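Two structures of EvdO2 from Micromonospora carbonacea compared at one contact. The protein is probably a non-haem iron, 2-oxoglutarate-dependent oxygenase of the phytanoyl-CoA dioxygenase family that carries out an oxidative cyclization in orthosomycin biosynthesis. Structure 1 is PDB 4XAC (chain A, 1.87 Å), residues A124-H129 and H215-N220; structure 2 is PDB 4XAB (chain B, 1.75 Å), residues A124-H129 and H215-N220. Both blocks share one frame: the second was fitted to the first on N, CA, C and O of the twelve residues, RMSD 0.07 Å. Numbering follows each deposited sequence.

Structure 1 (4XAC); sequences APTPWH and HYAGPN. With NI (nickel (II) ion), chain C; AKG (2-oxoglutaric acid), chain D.
T126 and A217 form an antiparallel hydrogen-bonded pair, as do H129 and H215, and the one-residue shift of register between them marks a beta bulge; strand 215-217 pairs antiparallel with strand 160-162 within the double-stranded beta helix of this cupin-clan protein. H129 and H215 converge on nickel, each through NE2 at 2.1 Å, their planes oblique at 65°. A chi1 of 71° sets CG of H129 between the backbone N and the carbonyl carbon, and ND1 donates to P127 O at 3.0 Å, in the ring plane; with the metal at NE2, this bond helps to fix the ring's rotation. D131 also binds the metal, consistent with the facial two-histidine, one-carboxylate site of such oxygenases. 2-Oxoglutarate chelates nickel through O2 and O5; its far O4 accepts a bond from T126 OG1 at 2.7 Å, and W147 NE1 and H209 NE2 also hydrogen-bond to the acid. T126 CB meets A217 CB at 3.8 Å. On the opposite face, Y216 CB sits over the W128 five-membered ring, 3.6 Å from its centroid, and the rings stack offset at 26°. P125 CB packs against Y216 CE2.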
loop_
_atom_site.group_PDB
_atom_site.type_symbol
_atom_site.label_atom_id
_atom_site.label_comp_id
_atom_site.label_asym_id
_atom_site.label_seq_id
_atom_site.Cartn_x
_atom_site.Cartn_y
_atom_site.Cartn_z
ATOM N N ALA A 124 11.848 4.322 -10.817
ATOM C CA ALA A 124 10.750 5.254 -10.537
ATOM C C ALA A 124 10.268 5.182 -9.073
ATOM O O ALA A 124 10.093 4.092 -8.516
ATOM C CB ALA A 124 9.585 4.990 -11.485
ATOM N N PRO A 125 10.048 6.348 -8.441
ATOM C CA PRO A 125 9.475 6.296 -7.088
ATOM C C PRO A 125 7.972 6.125 -7.174
ATOM O O PRO A 125 7.422 6.217 -8.275
ATOM C CB PRO A 125 9.836 7.667 -6.500
ATOM C CG PRO A 125 9.821 8.584 -7.729
ATOM C CD PRO A 125 10.260 7.733 -8.907
ATOM N N THR A 126 7.319 5.868 -6.049
ATOM C CA THR A 126 5.898 6.107 -5.950
ATOM C C THR A 126 5.788 7.499 -5.359
ATOM O O THR A 126 6.115 7.700 -4.191
ATOM C CB THR A 126 5.173 5.084 -5.038
ATOM O OG1 THR A 126 5.434 3.752 -5.504
ATOM C CG2 THR A 126 3.679 5.345 -5.051
ATOM N N PRO A 127 5.377 8.471 -6.174
ATOM C CA PRO A 127 5.404 9.878 -5.761
ATOM C C PRO A 127 4.495 10.149 -4.574
ATOM O O PRO A 127 3.559 9.388 -4.356
ATOM C CB PRO A 127 4.901 10.618 -7.010
ATOM C CG PRO A 127 5.216 9.685 -8.155
ATOM C CD PRO A 127 5.001 8.310 -7.591
ATOM N N TRP A 128 4.779 11.205 -3.820
ATOM C CA TRP A 128 3.923 11.608 -2.700
ATOM C C TRP A 128 2.462 11.639 -3.125
ATOM O O TRP A 128 2.138 12.164 -4.176
ATOM C CB TRP A 128 4.334 12.988 -2.186
ATOM C CG TRP A 128 5.552 12.950 -1.369
ATOM C CD1 TRP A 128 6.824 13.319 -1.741
ATOM C CD2 TRP A 128 5.631 12.515 -0.017
ATOM N NE1 TRP A 128 7.686 13.126 -0.689
ATOM C CE2 TRP A 128 6.978 12.639 0.385
ATOM C CE3 TRP A 128 4.690 12.019 0.898
ATOM C CZ2 TRP A 128 7.410 12.288 1.657
ATOM C CZ3 TRP A 128 5.122 11.678 2.176
ATOM C CH2 TRP A 128 6.468 11.825 2.546
ATOM N N HIS A 129 1.599 11.043 -2.305
ATOM C CA HIS A 129 0.167 11.028 -2.550
ATOM C C HIS A 129 -0.564 10.672 -1.257
ATOM O O HIS A 129 0.037 10.182 -0.296
ATOM C CB HIS A 129 -0.189 10.016 -3.668
ATOM C CG HIS A 129 -0.030 8.583 -3.243
ATOM N ND1 HIS A 129 1.202 7.964 -3.158
ATOM C CD2 HIS A 129 -0.941 7.665 -2.832
ATOM C CE1 HIS A 129 1.039 6.724 -2.723
ATOM N NE2 HIS A 129 -0.252 6.515 -2.513
ATOM N N HIS A 215 2.071 9.665 1.748
ATOM C CA HIS A 215 3.191 8.737 1.694
ATOM C C HIS A 215 3.837 8.669 0.315
ATOM O O HIS A 215 3.259 9.083 -0.705
ATOM C CB HIS A 215 2.762 7.331 2.158
ATOM C CG HIS A 215 1.570 6.781 1.434
ATOM N ND1 HIS A 215 0.281 7.192 1.698
ATOM C CD2 HIS A 215 1.473 5.830 0.478
ATOM C CE1 HIS A 215 -0.557 6.527 0.921
ATOM N NE2 HIS A 215 0.140 5.694 0.171
ATOM N N TYR A 216 5.052 8.129 0.318
ATOM C CA TYR A 216 5.956 8.118 -0.825
ATOM C C TYR A 216 6.773 6.839 -0.741
ATOM O O TYR A 216 7.051 6.365 0.372
ATOM C CB TYR A 216 6.860 9.358 -0.777
ATOM C CG TYR A 216 8.126 9.277 -1.592
ATOM C CD1 TYR A 216 9.299 8.737 -1.054
ATOM C CD2 TYR A 216 8.172 9.784 -2.877
ATOM C CE1 TYR A 216 10.466 8.681 -1.789
ATOM C CE2 TYR A 216 9.341 9.724 -3.626
ATOM C CZ TYR A 216 10.481 9.173 -3.067
ATOM O OH TYR A 216 11.647 9.108 -3.790
ATOM N N ALA A 217 7.155 6.274 -1.887
ATOM C CA ALA A 217 8.098 5.160 -1.879
ATOM C C ALA A 217 9.238 5.441 -2.843
ATOM O O ALA A 217 9.010 5.824 -3.991
ATOM C CB ALA A 217 7.401 3.840 -2.236
ATOM N N GLY A 218 10.469 5.257 -2.378
ATOM C CA GLY A 218 11.619 5.477 -3.227
ATOM C C GLY A 218 11.768 4.402 -4.287
ATOM O O GLY A 218 11.040 3.408 -4.280
ATOM N N PRO A 219 12.717 4.597 -5.205
ATOM C CA PRO A 219 13.035 3.592 -6.229
ATOM C C PRO A 219 13.599 2.323 -5.598
ATOM O O PRO A 219 14.053 2.356 -4.456
ATOM C CB PRO A 219 14.099 4.291 -7.096
ATOM C CG PRO A 219 14.716 5.307 -6.176
ATOM C CD PRO A 219 13.571 5.793 -5.314
ATOM N N ASN A 220 13.566 1.212 -6.319
ATOM C CA ASN A 220 14.282 0.032 -5.850
ATOM C C ASN A 220 15.660 -0.031 -6.492
ATOM O O ASN A 220 15.818 -0.529 -7.599
ATOM C CB ASN A 220 13.491 -1.242 -6.144
ATOM C CG ASN A 220 14.235 -2.498 -5.724
ATOM O OD1 ASN A 220 15.193 -2.438 -4.954
ATOM N ND2 ASN A 220 13.788 -3.641 -6.220
HETATM NI NI NI C . -0.829 4.815 -1.454
HETATM C C1 AKG D . -0.132 2.285 -0.632
HETATM O O1 AKG D . -0.068 1.140 -0.104
HETATM O O2 AKG D . -1.116 3.043 -0.446
HETATM C C2 AKG D . 0.966 2.748 -1.527
HETATM O O5 AKG D . 0.860 3.818 -2.121
HETATM C C3 AKG D . 2.167 1.885 -1.715
HETATM C C4 AKG D . 3.255 2.377 -2.614
HETATM C C5 AKG D . 4.371 1.432 -2.934
HETATM O O3 AKG D . 4.370 0.269 -2.452
HETATM O O4 AKG D . 5.320 1.792 -3.683
#

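Structure 2 (4XAB); sequences APTPWH and HYAGPN. With NI (nickel (II) ion), chain E.
Antiparallel hydrogen-bonded pairs join T126 to A217 and H129 to H215, and a one-residue beta bulge lies between them. Nickel is gripped by NE2 of H129 at 2.0 Å and NE2 of H215 at 2.1 Å, the imidazole planes meeting obliquely at 65°. For H129, a chi1 of 69° places CG between its own backbone N and carbonyl carbon, and ND1 gives a bond to P127 O at 3.0 Å, in the plane of the ring; together with the metal at NE2, it helps to fix the ring's rotation. D131 also binds the metal, consistent with the facial two-histidine, one-carboxylate site of such oxygenases. Water 1 is a further ligand, its O 2.0 Å from nickel. T126 CB meets A217 CB at 3.8 Å, on the metal side of the strands. Across the strands from the metal, Y216 CB lies over the face of the W128 five-membered ring, 3.5 Å from the centroid, while the rings stack offset with planes at 26°. P125 CB touches Y216 CE2.

What differs
Both structures share the sequence, the superposed backbone and the places of the touching side chains T126(A), W128(A), H129(A), H215(A) and Y216(A) and their counterparts. Nickel is bound at the same place, and the bond from H129(A) ND1 to P127(A) O recurs from H129(B) ND1 to P127(B) O, each at 3.0 Å, so the metal-binding ring keeps the same backbone acceptor. The bound group changes. In 4XAC, 2-oxoglutarate supplies O2 and O5 to the nickel shell; in 4XAB water 1 stands where O2 of the acid lies, and imidazole occupies the place wholly or in part, so the site is not empty there. Chelation by two oxygens of one acid is therefore particular to structure 1. T126(A) and T126(B) keep the same place within the error, so the absence of the acid is not accompanied by a shift of this side chain. What differs is its partner: T126(A) OG1 bonds AKG O4 at 2.7 Å, and A217(A) CB lies 3.3 Å from AKG O4, contacts with the acid that T126(B) and A217(B) lack.

Structure 2 (4XAB)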
loop_
_atom_site.group_PDB
_atom_site.type_symbol
_atom_site.label_atom_id
_atom_site.label_comp_id
_atom_site.label_asym_id
_atom_site.label_seq_id
_atom_site.Cartn_x
_atom_site.Cartn_y
_atom_site.Cartn_z
ATOM N N ALA B 124 11.753 4.250 -10.881
ATOM C CA ALA B 124 10.693 5.213 -10.590
ATOM C C ALA B 124 10.256 5.118 -9.128
ATOM O O ALA B 124 10.057 4.019 -8.606
ATOM C CB ALA B 124 9.494 4.997 -11.501
ATOM N N PRO B 125 10.111 6.271 -8.467
ATOM C CA PRO B 125 9.502 6.273 -7.137
ATOM C C PRO B 125 7.993 6.158 -7.245
ATOM O O PRO B 125 7.436 6.288 -8.342
ATOM C CB PRO B 125 9.897 7.640 -6.579
ATOM C CG PRO B 125 9.892 8.518 -7.819
ATOM C CD PRO B 125 10.384 7.639 -8.951
ATOM N N THR B 126 7.346 5.897 -6.116
ATOM C CA THR B 126 5.922 6.154 -5.983
ATOM C C THR B 126 5.794 7.543 -5.373
ATOM O O THR B 126 6.128 7.745 -4.201
ATOM C CB THR B 126 5.228 5.104 -5.106
ATOM O OG1 THR B 126 5.506 3.798 -5.634
ATOM C CG2 THR B 126 3.721 5.336 -5.106
ATOM N N PRO B 127 5.364 8.522 -6.183
ATOM C CA PRO B 127 5.420 9.913 -5.728
ATOM C C PRO B 127 4.516 10.149 -4.535
ATOM O O PRO B 127 3.578 9.374 -4.324
ATOM C CB PRO B 127 4.932 10.702 -6.948
ATOM C CG PRO B 127 5.237 9.812 -8.108
ATOM C CD PRO B 127 4.975 8.421 -7.599
ATOM N N TRP B 128 4.809 11.189 -3.762
ATOM C CA TRP B 128 3.924 11.606 -2.676
ATOM C C TRP B 128 2.460 11.648 -3.105
ATOM O O TRP B 128 2.127 12.219 -4.135
ATOM C CB TRP B 128 4.335 12.979 -2.151
ATOM C CG TRP B 128 5.548 12.921 -1.297
ATOM C CD1 TRP B 128 6.822 13.282 -1.647
ATOM C CD2 TRP B 128 5.610 12.466 0.053
ATOM N NE1 TRP B 128 7.670 13.083 -0.589
ATOM C CE2 TRP B 128 6.954 12.572 0.466
ATOM C CE3 TRP B 128 4.660 11.964 0.951
ATOM C CZ2 TRP B 128 7.373 12.205 1.743
ATOM C CZ3 TRP B 128 5.073 11.601 2.223
ATOM C CH2 TRP B 128 6.423 11.719 2.608
ATOM N N HIS B 129 1.595 11.033 -2.299
ATOM C CA HIS B 129 0.159 11.028 -2.551
ATOM C C HIS B 129 -0.575 10.698 -1.271
ATOM O O HIS B 129 0.019 10.207 -0.311
ATOM C CB HIS B 129 -0.231 10.005 -3.640
ATOM C CG HIS B 129 -0.057 8.571 -3.220
ATOM N ND1 HIS B 129 1.176 7.949 -3.187
ATOM C CD2 HIS B 129 -0.955 7.646 -2.798
ATOM C CE1 HIS B 129 1.029 6.702 -2.766
ATOM N NE2 HIS B 129 -0.253 6.491 -2.516
ATOM N N HIS B 215 2.022 9.581 1.723
ATOM C CA HIS B 215 3.164 8.676 1.699
ATOM C C HIS B 215 3.852 8.656 0.345
ATOM O O HIS B 215 3.297 9.081 -0.659
ATOM C CB HIS B 215 2.755 7.249 2.117
ATOM C CG HIS B 215 1.551 6.714 1.398
ATOM N ND1 HIS B 215 0.266 7.121 1.687
ATOM C CD2 HIS B 215 1.437 5.775 0.430
ATOM C CE1 HIS B 215 -0.584 6.475 0.905
ATOM N NE2 HIS B 215 0.098 5.641 0.145
ATOM N N TYR B 216 5.078 8.142 0.355
ATOM C CA TYR B 216 5.977 8.140 -0.795
ATOM C C TYR B 216 6.767 6.852 -0.720
ATOM O O TYR B 216 7.006 6.348 0.372
ATOM C CB TYR B 216 6.893 9.363 -0.740
ATOM C CG TYR B 216 8.195 9.264 -1.488
ATOM C CD1 TYR B 216 9.321 8.679 -0.911
ATOM C CD2 TYR B 216 8.311 9.796 -2.760
ATOM C CE1 TYR B 216 10.510 8.604 -1.595
ATOM C CE2 TYR B 216 9.495 9.728 -3.451
ATOM C CZ TYR B 216 10.587 9.129 -2.865
ATOM O OH TYR B 216 11.768 9.073 -3.556
ATOM N N ALA B 217 7.158 6.302 -1.863
ATOM C CA ALA B 217 8.104 5.186 -1.854
ATOM C C ALA B 217 9.222 5.462 -2.830
ATOM O O ALA B 217 8.981 5.886 -3.956
ATOM C CB ALA B 217 7.413 3.867 -2.195
ATOM N N GLY B 218 10.451 5.213 -2.396
ATOM C CA GLY B 218 11.596 5.443 -3.246
ATOM C C GLY B 218 11.724 4.365 -4.306
ATOM O O GLY B 218 10.988 3.373 -4.302
ATOM N N PRO B 219 12.654 4.562 -5.237
ATOM C CA PRO B 219 12.955 3.539 -6.242
ATOM C C PRO B 219 13.603 2.316 -5.597
ATOM O O PRO B 219 14.092 2.407 -4.470
ATOM C CB PRO B 219 13.934 4.250 -7.174
ATOM C CG PRO B 219 14.610 5.255 -6.286
ATOM C CD PRO B 219 13.506 5.753 -5.392
ATOM N N ASN B 220 13.610 1.188 -6.293
ATOM C CA ASN B 220 14.345 0.030 -5.787
ATOM C C ASN B 220 15.731 0.022 -6.394
ATOM O O ASN B 220 15.925 -0.447 -7.508
ATOM C CB ASN B 220 13.591 -1.269 -6.097
ATOM C CG ASN B 220 14.362 -2.509 -5.689
ATOM O OD1 ASN B 220 15.266 -2.444 -4.864
ATOM N ND2 ASN B 220 13.995 -3.651 -6.263
HETATM NI NI NI E . -0.827 4.803 -1.510
HETATM O O HOH W 1 -1.242 3.153 -0.439
#